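Local atomic coordinates of multicopper oxidase type 1 (Nitrosomonas europaea, PDB entry 3G5W), a protein that probably acts as a laccase-like multicopper oxidase, a two-domain copper-binding protein that couples substrate oxidation to oxygen reduction. Residues A[140-150]-A[162-171]; A[203-211]-A[221-229]. All coordinates share one frame; numbering follows the deposited sequence.

Contact 1 of 2, residues A[140-150]-A[162-171]; sequences ILMLSDWVSSW and DVFDYYTINA
Trp-146 lies across Thr-168, its indole reaching along the edge strand 166-169. CB packs on CB of Tyr-166, and beyond it CD1 borders the carbonyl oxygen of Tyr-166, which sits in the ring plane at the edge. One atom further, Trp-146 NE1 gives a nearly straight hydrogen bond to OG1 of Thr-168 (2.8 Å, 166° at the hydrogen), again close to the ring plane; at the far end Trp-146 CZ2 comes within 4.4 Å of Ala-171 CB. With CG beside its own backbone N (chi1 -52°), the ring is directed to this row of atoms. OG1 of Thr-168 also meets a water that donates to Met-142 O and accepts from Ala-171 N. The strands 140-146 and 166-169 run antiparallel at one border of a six-stranded sheet in the second cupredoxin domain, and a classic beta bulge ends their pairing: Asp-165 and Tyr-166 both face Trp-146, whose O takes the N-H of Asp-165 at 3.0 Å and that of Tyr-166 weakly. At the bulge, the Asp-165 carboxylate grips Ser-148 twice on its syn sides, OD1 from N (2.9 Å) and OD2 from OG (2.6 Å). CG2 of Val-147 sits 3.6 Å from the centroid of the Phe-164 ring, a CH-pi contact over the face. Trp-150 NE1 bonds OD1 of Asp-162 at 2.7 Å, in the indole plane but from above the carboxylate. At the other end, the Asn-170 amide mimics a strand partner: OD1 accepts from Met-142 N (2.8 Å) while ND2 donates to Ile-140 O.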
loop_
_atom_site.group_PDB
_atom_site.type_symbol
_atom_site.label_atom_id
_atom_site.label_comp_id
_atom_site.label_asym_id
_atom_site.label_seq_id
_atom_site.Cartn_x
_atom_site.Cartn_y
_atom_site.Cartn_z
ATOM N N ILE A 140 -4.651 3.976 -21.501
ATOM C CA ILE A 140 -5.132 3.035 -20.491
ATOM C C ILE A 140 -4.000 2.059 -20.182
ATOM O O ILE A 140 -3.476 1.418 -21.097
ATOM C CB ILE A 140 -6.389 2.262 -20.982
ATOM C CG1 ILE A 140 -7.560 3.233 -21.193
ATOM C CG2 ILE A 140 -6.764 1.132 -19.999
ATOM C CD1 ILE A 140 -8.729 2.650 -21.960
ATOM N N LEU A 141 -3.593 1.995 -18.912
ATOM C CA LEU A 141 -2.586 1.020 -18.464
ATOM C C LEU A 141 -3.167 0.125 -17.372
ATOM O O LEU A 141 -3.362 0.563 -16.229
ATOM C CB LEU A 141 -1.305 1.682 -17.926
ATOM C CG LEU A 141 -0.565 2.951 -18.389
ATOM C CD1 LEU A 141 0.945 2.695 -18.355
ATOM C CD2 LEU A 141 -0.982 3.546 -19.719
ATOM N N MET A 142 -3.425 -1.130 -17.728
ATOM C CA MET A 142 -3.953 -2.109 -16.780
ATOM C C MET A 142 -2.817 -2.975 -16.245
ATOM O O MET A 142 -2.111 -3.624 -17.013
ATOM C CB MET A 142 -5.042 -2.964 -17.441
ATOM C CG MET A 142 -6.178 -2.116 -18.050
ATOM S SD MET A 142 -7.624 -3.049 -18.593
ATOM C CE MET A 142 -8.393 -3.399 -17.014
ATOM N N LEU A 143 -2.649 -2.968 -14.926
ATOM C CA LEU A 143 -1.503 -3.603 -14.278
ATOM C C LEU A 143 -1.897 -4.951 -13.702
ATOM O O LEU A 143 -2.873 -5.044 -12.954
ATOM C CB LEU A 143 -0.968 -2.698 -13.156
ATOM C CG LEU A 143 -0.761 -1.224 -13.535
ATOM C CD1 LEU A 143 -0.466 -0.371 -12.301
ATOM C CD2 LEU A 143 0.343 -1.083 -14.589
ATOM N N SER A 144 -1.126 -5.983 -14.037
ATOM C CA SER A 144 -1.435 -7.355 -13.629
ATOM C C SER A 144 -0.203 -8.103 -13.150
ATOM O O SER A 144 0.912 -7.819 -13.594
ATOM C CB SER A 144 -2.051 -8.135 -14.790
ATOM O OG SER A 144 -3.343 -7.652 -15.090
ATOM N N ASP A 145 -0.431 -9.068 -12.257
ATOM C CA ASP A 145 0.624 -9.909 -11.683
ATOM C C ASP A 145 0.277 -11.383 -11.931
ATOM O O ASP A 145 -0.861 -11.803 -11.699
ATOM C CB ASP A 145 0.743 -9.618 -10.186
ATOM C CG ASP A 145 0.675 -8.125 -9.885
ATOM O OD1 ASP A 145 1.644 -7.422 -10.207
ATOM O OD2 ASP A 145 -0.350 -7.654 -9.351
ATOM N N TRP A 146 1.248 -12.160 -12.414
ATOM C CA TRP A 146 0.971 -13.517 -12.894
ATOM C C TRP A 146 1.819 -14.557 -12.173
ATOM O O TRP A 146 2.952 -14.272 -11.794
ATOM C CB TRP A 146 1.220 -13.628 -14.406
ATOM C CG TRP A 146 0.523 -12.585 -15.254
ATOM C CD1 TRP A 146 0.869 -11.261 -15.379
ATOM C CD2 TRP A 146 -0.618 -12.780 -16.105
ATOM N NE1 TRP A 146 0.006 -10.623 -16.244
ATOM C CE2 TRP A 146 -0.916 -11.528 -16.701
ATOM C CE3 TRP A 146 -1.423 -13.885 -16.415
ATOM C CZ2 TRP A 146 -1.977 -11.356 -17.600
ATOM C CZ3 TRP A 146 -2.476 -13.715 -17.315
ATOM C CH2 TRP A 146 -2.747 -12.453 -17.890
ATOM N N VAL A 147 1.259 -15.758 -12.003
ATOM C CA VAL A 147 1.959 -16.907 -11.414
ATOM C C VAL A 147 2.163 -17.974 -12.502
ATOM O O VAL A 147 1.232 -18.712 -12.834
ATOM C CB VAL A 147 1.171 -17.504 -10.218
ATOM C CG1 VAL A 147 1.922 -18.689 -9.596
ATOM C CG2 VAL A 147 0.909 -16.435 -9.142
ATOM N N SER A 148 3.376 -18.053 -13.054
ATOM C CA SER A 148 3.632 -18.885 -14.238
ATOM C C SER A 148 3.463 -20.398 -14.027
ATOM O O SER A 148 3.240 -21.138 -14.996
ATOM C CB SER A 148 5.008 -18.586 -14.847
ATOM O OG SER A 148 6.047 -19.124 -14.053
ATOM N N SER A 149 3.546 -20.852 -12.778
ATOM C CA SER A 149 3.345 -22.276 -12.468
ATOM C C SER A 149 1.940 -22.756 -12.840
ATOM O O SER A 149 1.725 -23.953 -13.028
ATOM C CB SER A 149 3.639 -22.570 -10.998
ATOM O OG SER A 149 2.619 -22.048 -10.164
ATOM N N TRP A 150 0.993 -21.825 -12.968
ATOM C CA TRP A 150 -0.379 -22.171 -13.356
ATOM C C TRP A 150 -0.723 -21.791 -14.797
ATOM O O TRP A 150 -1.879 -21.916 -15.213
ATOM C CB TRP A 150 -1.402 -21.543 -12.396
ATOM C CG TRP A 150 -1.180 -21.901 -10.949
ATOM C CD1 TRP A 150 -0.775 -21.058 -9.951
ATOM C CD2 TRP A 150 -1.348 -23.192 -10.341
ATOM N NE1 TRP A 150 -0.682 -21.740 -8.762
ATOM C CE2 TRP A 150 -1.022 -23.052 -8.973
ATOM C CE3 TRP A 150 -1.739 -24.452 -10.821
ATOM C CZ2 TRP A 150 -1.076 -24.125 -8.073
ATOM C CZ3 TRP A 150 -1.795 -25.526 -9.925
ATOM C CH2 TRP A 150 -1.466 -25.350 -8.563
ATOM N N ASP A 162 1.835 -19.757 -3.852
ATOM C CA ASP A 162 2.068 -19.275 -5.215
ATOM C C ASP A 162 3.266 -18.337 -5.278
ATOM O O ASP A 162 3.506 -17.540 -4.352
ATOM C CB ASP A 162 0.830 -18.554 -5.751
ATOM C CG ASP A 162 -0.180 -19.502 -6.363
ATOM O OD1 ASP A 162 0.076 -20.727 -6.410
ATOM O OD2 ASP A 162 -1.242 -19.018 -6.799
ATOM N N VAL A 163 4.022 -18.443 -6.362
ATOM C CA VAL A 163 5.164 -17.562 -6.579
ATOM C C VAL A 163 4.887 -16.689 -7.797
ATOM O O VAL A 163 4.840 -17.178 -8.935
ATOM C CB VAL A 163 6.495 -18.353 -6.716
ATOM C CG1 VAL A 163 7.655 -17.411 -6.932
ATOM C CG2 VAL A 163 6.742 -19.210 -5.460
ATOM N N PHE A 164 4.673 -15.398 -7.552
ATOM C CA PHE A 164 4.434 -14.463 -8.648
ATOM C C PHE A 164 5.757 -14.215 -9.350
ATOM O O PHE A 164 6.780 -14.044 -8.693
ATOM C CB PHE A 164 3.835 -13.147 -8.129
ATOM C CG PHE A 164 2.396 -13.258 -7.723
ATOM C CD1 PHE A 164 1.385 -12.945 -8.620
ATOM C CD2 PHE A 164 2.050 -13.680 -6.442
ATOM C CE1 PHE A 164 0.043 -13.052 -8.247
ATOM C CE2 PHE A 164 0.711 -13.798 -6.064
ATOM C CZ PHE A 164 -0.289 -13.481 -6.964
ATOM N N ASP A 165 5.745 -14.207 -10.680
ATOM C CA ASP A 165 6.997 -14.067 -11.423
ATOM C C ASP A 165 6.922 -13.296 -12.743
ATOM O O ASP A 165 7.952 -13.067 -13.366
ATOM C CB ASP A 165 7.669 -15.437 -11.641
ATOM C CG ASP A 165 6.730 -16.480 -12.217
ATOM O OD1 ASP A 165 5.576 -16.159 -12.586
ATOM O OD2 ASP A 165 7.166 -17.648 -12.297
ATOM N N TYR A 166 5.717 -12.913 -13.169
ATOM C CA TYR A 166 5.555 -12.031 -14.333
ATOM C C TYR A 166 4.595 -10.886 -14.030
ATOM O O TYR A 166 3.605 -11.062 -13.320
ATOM C CB TYR A 166 5.123 -12.797 -15.600
ATOM C CG TYR A 166 6.228 -13.666 -16.162
ATOM C CD1 TYR A 166 7.052 -13.205 -17.197
ATOM C CD2 TYR A 166 6.464 -14.942 -15.644
ATOM C CE1 TYR A 166 8.081 -13.995 -17.703
ATOM C CE2 TYR A 166 7.486 -15.741 -16.139
ATOM C CZ TYR A 166 8.286 -15.263 -17.172
ATOM O OH TYR A 166 9.295 -16.051 -17.656
ATOM N N TYR A 167 4.920 -9.713 -14.569
ATOM C CA TYR A 167 4.188 -8.478 -14.292
ATOM C C TYR A 167 3.974 -7.739 -15.606
ATOM O O TYR A 167 4.902 -7.597 -16.393
ATOM C CB TYR A 167 4.968 -7.629 -13.274
ATOM C CG TYR A 167 5.371 -8.469 -12.094
ATOM C CD1 TYR A 167 4.490 -8.672 -11.028
ATOM C CD2 TYR A 167 6.598 -9.137 -12.077
ATOM C CE1 TYR A 167 4.838 -9.493 -9.953
ATOM C CE2 TYR A 167 6.953 -9.957 -11.006
ATOM C CZ TYR A 167 6.066 -10.121 -9.950
ATOM O OH TYR A 167 6.400 -10.927 -8.886
ATOM N N THR A 168 2.749 -7.285 -15.847
ATOM C CA THR A 168 2.397 -6.768 -17.172
ATOM C C THR A 168 1.660 -5.424 -17.148
ATOM O O THR A 168 0.977 -5.104 -16.179
ATOM C CB THR A 168 1.545 -7.793 -17.987
ATOM O OG1 THR A 168 0.305 -8.044 -17.317
ATOM C CG2 THR A 168 2.294 -9.127 -18.203
ATOM N N ILE A 169 1.842 -4.642 -18.211
ATOM C CA ILE A 169 0.930 -3.544 -18.566
ATOM C C ILE A 169 0.143 -4.042 -19.778
ATOM O O ILE A 169 0.742 -4.391 -20.802
ATOM C CB ILE A 169 1.662 -2.241 -18.984
ATOM C CG1 ILE A 169 2.643 -1.767 -17.901
ATOM C CG2 ILE A 169 0.633 -1.134 -19.310
ATOM C CD1 ILE A 169 3.564 -0.616 -18.345
ATOM N N ASN A 170 -1.183 -4.103 -19.650
ATOM C CA ASN A 170 -2.055 -4.627 -20.725
ATOM C C ASN A 170 -1.570 -5.979 -21.261
ATOM O O ASN A 170 -1.493 -6.202 -22.479
ATOM C CB ASN A 170 -2.224 -3.602 -21.848
ATOM C CG ASN A 170 -2.816 -2.290 -21.349
ATOM O OD1 ASN A 170 -3.381 -2.233 -20.257
ATOM N ND2 ASN A 170 -2.679 -1.228 -22.146
ATOM N N ALA A 171 -1.217 -6.859 -20.325
ATOM C CA ALA A 171 -0.838 -8.247 -20.624
ATOM C C ALA A 171 0.476 -8.440 -21.390
ATOM O O ALA A 171 0.715 -9.529 -21.918
ATOM C CB ALA A 171 -1.987 -8.996 -21.322
HETATM O O HOH W 1 -1.687 -6.270 -17.555
HETATM O O HOH W 2 5.134 -19.355 -10.590
HETATM O O HOH W 3 4.033 -20.853 -7.771
#

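Contact 2 of 2, residues A[203-211]-A[221-229]; sequences HTHGHISQI and KPIKGDTVL. With C1O (Cu-O linkage), chain H; C2O (Cu-O-Cu linkage), chain P.
His-203 ND1 donates to the carbonyl oxygen of Asp-226 at 2.9 Å, reaching it from above the carbonyl plane and 21° out of the imidazole plane. The same oxygen takes the N-H of Thr-204 (3.2 Å) nearly in line with its C=O bond, so two donors share one acceptor. With ND1 donating, His-203 can offer NE2 to CU4 of the Cu-O linkage, 1.9 Å away; CG set anti to the backbone N (chi1 172°) places it there. Asp-226 OD1 accepts from OG1 of Thr-227 at 2.8 Å, while OD2 forms a salt bridge with Arg-235 of the second subunit. Further along, Ser-209 and Gly-225 exchange N-H and C=O, as do Ile-211 and Ile-223, with Ile-211 N to Ile-223 O at 2.8 Å. Ile-211 CG1 meets Val-228 CG2 tip to tip at 3.8 Å. His-205 NE2 binds CU2 of the Cu-O-Cu linkage at 2.0 Å, and its ND1 is hydrogen-bonded to OD2 of Asp-72 of the second subunit. His-59 of that subunit joins His-203 on CU4; His-251 of the same chain and His-105 of the second subunit join His-205 on CU2, giving a His-X-His pair at an intersubunit copper cluster, consistent with the trinuclear site of multicopper oxidases.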
loop_
_atom_site.group_PDB
_atom_site.type_symbol
_atom_site.label_atom_id
_atom_site.label_comp_id
_atom_site.label_asym_id
_atom_site.label_seq_id
_atom_site.Cartn_x
_atom_site.Cartn_y
_atom_site.Cartn_z
ATOM N N HIS A 203 6.117 5.069 -11.192
ATOM C CA HIS A 203 7.005 6.211 -11.182
ATOM C C HIS A 203 7.327 6.679 -12.610
ATOM O O HIS A 203 7.677 5.866 -13.465
ATOM C CB HIS A 203 8.277 5.845 -10.409
ATOM C CG HIS A 203 9.339 6.890 -10.486
ATOM N ND1 HIS A 203 9.125 8.195 -10.098
ATOM C CD2 HIS A 203 10.614 6.833 -10.937
ATOM C CE1 HIS A 203 10.225 8.898 -10.301
ATOM N NE2 HIS A 203 11.143 8.096 -10.808
ATOM N N THR A 204 7.176 7.985 -12.862
ATOM C CA THR A 204 7.492 8.577 -14.169
ATOM C C THR A 204 8.662 9.569 -14.072
ATOM O O THR A 204 8.613 10.527 -13.297
ATOM C CB THR A 204 6.247 9.280 -14.796
ATOM O OG1 THR A 204 5.139 8.368 -14.833
ATOM C CG2 THR A 204 6.542 9.771 -16.233
ATOM N N HIS A 205 9.709 9.325 -14.857
ATOM C CA HIS A 205 10.886 10.205 -14.907
ATOM C C HIS A 205 10.600 11.503 -15.657
ATOM O O HIS A 205 9.792 11.518 -16.584
ATOM C CB HIS A 205 12.034 9.508 -15.630
ATOM C CG HIS A 205 12.625 8.348 -14.888
ATOM N ND1 HIS A 205 13.962 8.029 -14.973
ATOM C CD2 HIS A 205 12.071 7.432 -14.058
ATOM C CE1 HIS A 205 14.206 6.960 -14.231
ATOM N NE2 HIS A 205 13.076 6.583 -13.659
ATOM N N GLY A 206 11.282 12.576 -15.253
ATOM C CA GLY A 206 11.327 13.838 -16.003
ATOM C C GLY A 206 10.100 14.731 -15.992
ATOM O O GLY A 206 10.103 15.792 -16.624
ATOM N N HIS A 207 9.058 14.316 -15.281
ATOM C CA HIS A 207 7.773 15.018 -15.292
ATOM C C HIS A 207 7.124 15.034 -13.919
ATOM O O HIS A 207 7.435 14.203 -13.065
ATOM C CB HIS A 207 6.817 14.357 -16.290
ATOM C CG HIS A 207 7.365 14.279 -17.680
ATOM N ND1 HIS A 207 7.017 15.177 -18.666
ATOM C CD2 HIS A 207 8.262 13.435 -18.240
ATOM C CE1 HIS A 207 7.670 14.884 -19.775
ATOM N NE2 HIS A 207 8.429 13.829 -19.545
ATOM N N ILE A 208 6.207 15.978 -13.720
ATOM C CA ILE A 208 5.384 16.011 -12.515
ATOM C C ILE A 208 4.103 15.215 -12.751
ATOM O O ILE A 208 3.321 15.542 -13.642
ATOM C CB ILE A 208 5.020 17.459 -12.104
ATOM C CG1 ILE A 208 6.293 18.293 -11.902
ATOM C CG2 ILE A 208 4.145 17.440 -10.836
ATOM C CD1 ILE A 208 6.058 19.803 -11.829
ATOM N N SER A 209 3.904 14.162 -11.959
ATOM C CA SER A 209 2.642 13.432 -11.961
ATOM C C SER A 209 1.580 14.229 -11.219
ATOM O O SER A 209 1.741 14.531 -10.031
ATOM C CB SER A 209 2.804 12.061 -11.297
ATOM O OG SER A 209 3.589 11.196 -12.096
ATOM N N GLN A 210 0.504 14.580 -11.924
ATOM C CA GLN A 210 -0.643 15.207 -11.288
ATOM C C GLN A 210 -1.704 14.129 -11.102
ATOM O O GLN A 210 -2.372 13.736 -12.060
ATOM C CB GLN A 210 -1.206 16.356 -12.138
ATOM C CG GLN A 210 -0.218 17.479 -12.456
ATOM C CD GLN A 210 -0.798 18.485 -13.446
ATOM O OE1 GLN A 210 -1.780 19.165 -13.152
ATOM N NE2 GLN A 210 -0.199 18.567 -14.635
ATOM N N ILE A 211 -1.846 13.651 -9.871
ATOM C CA ILE A 211 -2.832 12.617 -9.546
ATOM C C ILE A 211 -4.176 13.325 -9.429
ATOM O O ILE A 211 -4.451 13.981 -8.423
ATOM C CB ILE A 211 -2.457 11.863 -8.243
ATOM C CG1 ILE A 211 -1.031 11.301 -8.357
ATOM C CG2 ILE A 211 -3.471 10.750 -7.954
ATOM C CD1 ILE A 211 -0.377 10.915 -7.051
ATOM N N LYS A 221 -8.271 18.848 -5.384
ATOM C CA LYS A 221 -7.126 19.405 -6.106
ATOM C C LYS A 221 -6.167 18.251 -6.432
ATOM O O LYS A 221 -5.935 17.400 -5.575
ATOM C CB LYS A 221 -6.406 20.437 -5.235
ATOM C CG LYS A 221 -7.013 21.845 -5.239
ATOM C CD LYS A 221 -6.266 22.778 -6.200
ATOM C CE LYS A 221 -6.742 22.623 -7.647
ATOM N NZ LYS A 221 -5.736 23.121 -8.641
ATOM N N PRO A 222 -5.611 18.209 -7.664
ATOM C CA PRO A 222 -4.655 17.139 -7.980
ATOM C C PRO A 222 -3.460 17.096 -7.021
ATOM O O PRO A 222 -2.964 18.142 -6.596
ATOM C CB PRO A 222 -4.193 17.491 -9.400
ATOM C CG PRO A 222 -5.331 18.275 -9.980
ATOM C CD PRO A 222 -5.835 19.093 -8.824
ATOM N N ILE A 223 -3.024 15.890 -6.666
ATOM C CA ILE A 223 -1.843 15.724 -5.820
ATOM C C ILE A 223 -0.614 15.626 -6.717
ATOM O O ILE A 223 -0.578 14.820 -7.649
ATOM C CB ILE A 223 -1.951 14.477 -4.904
ATOM C CG1 ILE A 223 -3.186 14.583 -4.007
ATOM C CG2 ILE A 223 -0.683 14.314 -4.049
ATOM C CD1 ILE A 223 -3.684 13.248 -3.503
ATOM N N LYS A 224 0.373 16.474 -6.448
ATOM C CA LYS A 224 1.607 16.486 -7.225
ATOM C C LYS A 224 2.643 15.530 -6.640
ATOM O O LYS A 224 2.825 15.447 -5.420
ATOM C CB LYS A 224 2.187 17.898 -7.290
ATOM C CG LYS A 224 1.406 18.849 -8.184
ATOM C CD LYS A 224 1.715 20.301 -7.849
ATOM C CE LYS A 224 3.064 20.728 -8.394
ATOM N NZ LYS A 224 3.434 22.098 -7.932
ATOM N N GLY A 225 3.328 14.818 -7.519
ATOM C CA GLY A 225 4.436 13.969 -7.106
ATOM C C GLY A 225 5.096 13.304 -8.289
ATOM O O GLY A 225 5.033 13.815 -9.412
ATOM N N ASP A 226 5.732 12.163 -8.039
ATOM C CA ASP A 226 6.385 11.422 -9.113
ATOM C C ASP A 226 6.138 9.914 -9.070
ATOM O O ASP A 226 6.458 9.211 -10.028
ATOM C CB ASP A 226 7.891 11.744 -9.190
ATOM C CG ASP A 226 8.650 11.396 -7.912
ATOM O OD1 ASP A 226 8.545 10.254 -7.421
ATOM O OD2 ASP A 226 9.385 12.272 -7.402
ATOM N N THR A 227 5.575 9.439 -7.955
ATOM C CA THR A 227 5.288 8.013 -7.751
ATOM C C THR A 227 3.867 7.834 -7.205
ATOM O O THR A 227 3.495 8.430 -6.189
ATOM C CB THR A 227 6.341 7.341 -6.810
ATOM O OG1 THR A 227 7.660 7.571 -7.323
ATOM C CG2 THR A 227 6.119 5.833 -6.691
ATOM N N VAL A 228 3.080 7.021 -7.905
ATOM C CA VAL A 228 1.682 6.784 -7.570
ATOM C C VAL A 228 1.514 5.370 -7.021
ATOM O O VAL A 228 1.651 4.392 -7.759
ATOM C CB VAL A 228 0.762 6.950 -8.815
ATOM C CG1 VAL A 228 -0.708 6.774 -8.426
ATOM C CG2 VAL A 228 0.997 8.318 -9.507
ATOM N N LEU A 229 1.204 5.268 -5.730
ATOM C CA LEU A 229 0.951 3.971 -5.112
ATOM C C LEU A 229 -0.493 3.560 -5.394
ATOM O O LEU A 229 -1.439 4.248 -4.972
ATOM C CB LEU A 229 1.234 4.029 -3.604
ATOM C CG LEU A 229 1.491 2.697 -2.889
ATOM C CD1 LEU A 229 2.799 2.077 -3.363
ATOM C CD2 LEU A 229 1.512 2.902 -1.362
HETATM CU CU4 C1O H . 13.036 8.444 -10.946
HETATM O O3 C1O H . 12.710 11.213 -11.343
HETATM CU CU2 C2O P . 13.239 4.806 -12.719
HETATM CU CU3 C2O P . 13.826 5.956 -7.867
HETATM O O1 C2O P . 13.612 5.150 -10.419
#

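Along the chain the two contacts follow in series, neither nested nor crossed. Contact 1 comes first: strand 137-146 runs out, residues 151-161 loop without helix or strand, and the chain returns as strand 166-169. Contact 2 closes later, around the hairpin of strands 209-214 and 217-225. Both reach one six-stranded sheet at its two borders, with strands 187-194 and 235-241 between them. Contact 2 additionally joins strands 200-204 and 227-230 of a second sheet, linking the sheets of this cupredoxin domain. The centres of contact 1 and contact 2 lie about 23 Å apart, and the nearest atoms of contact 1 and contact 2 about 7 Å, without touching. Each also meets the second subunit, contact 2 much more extensively.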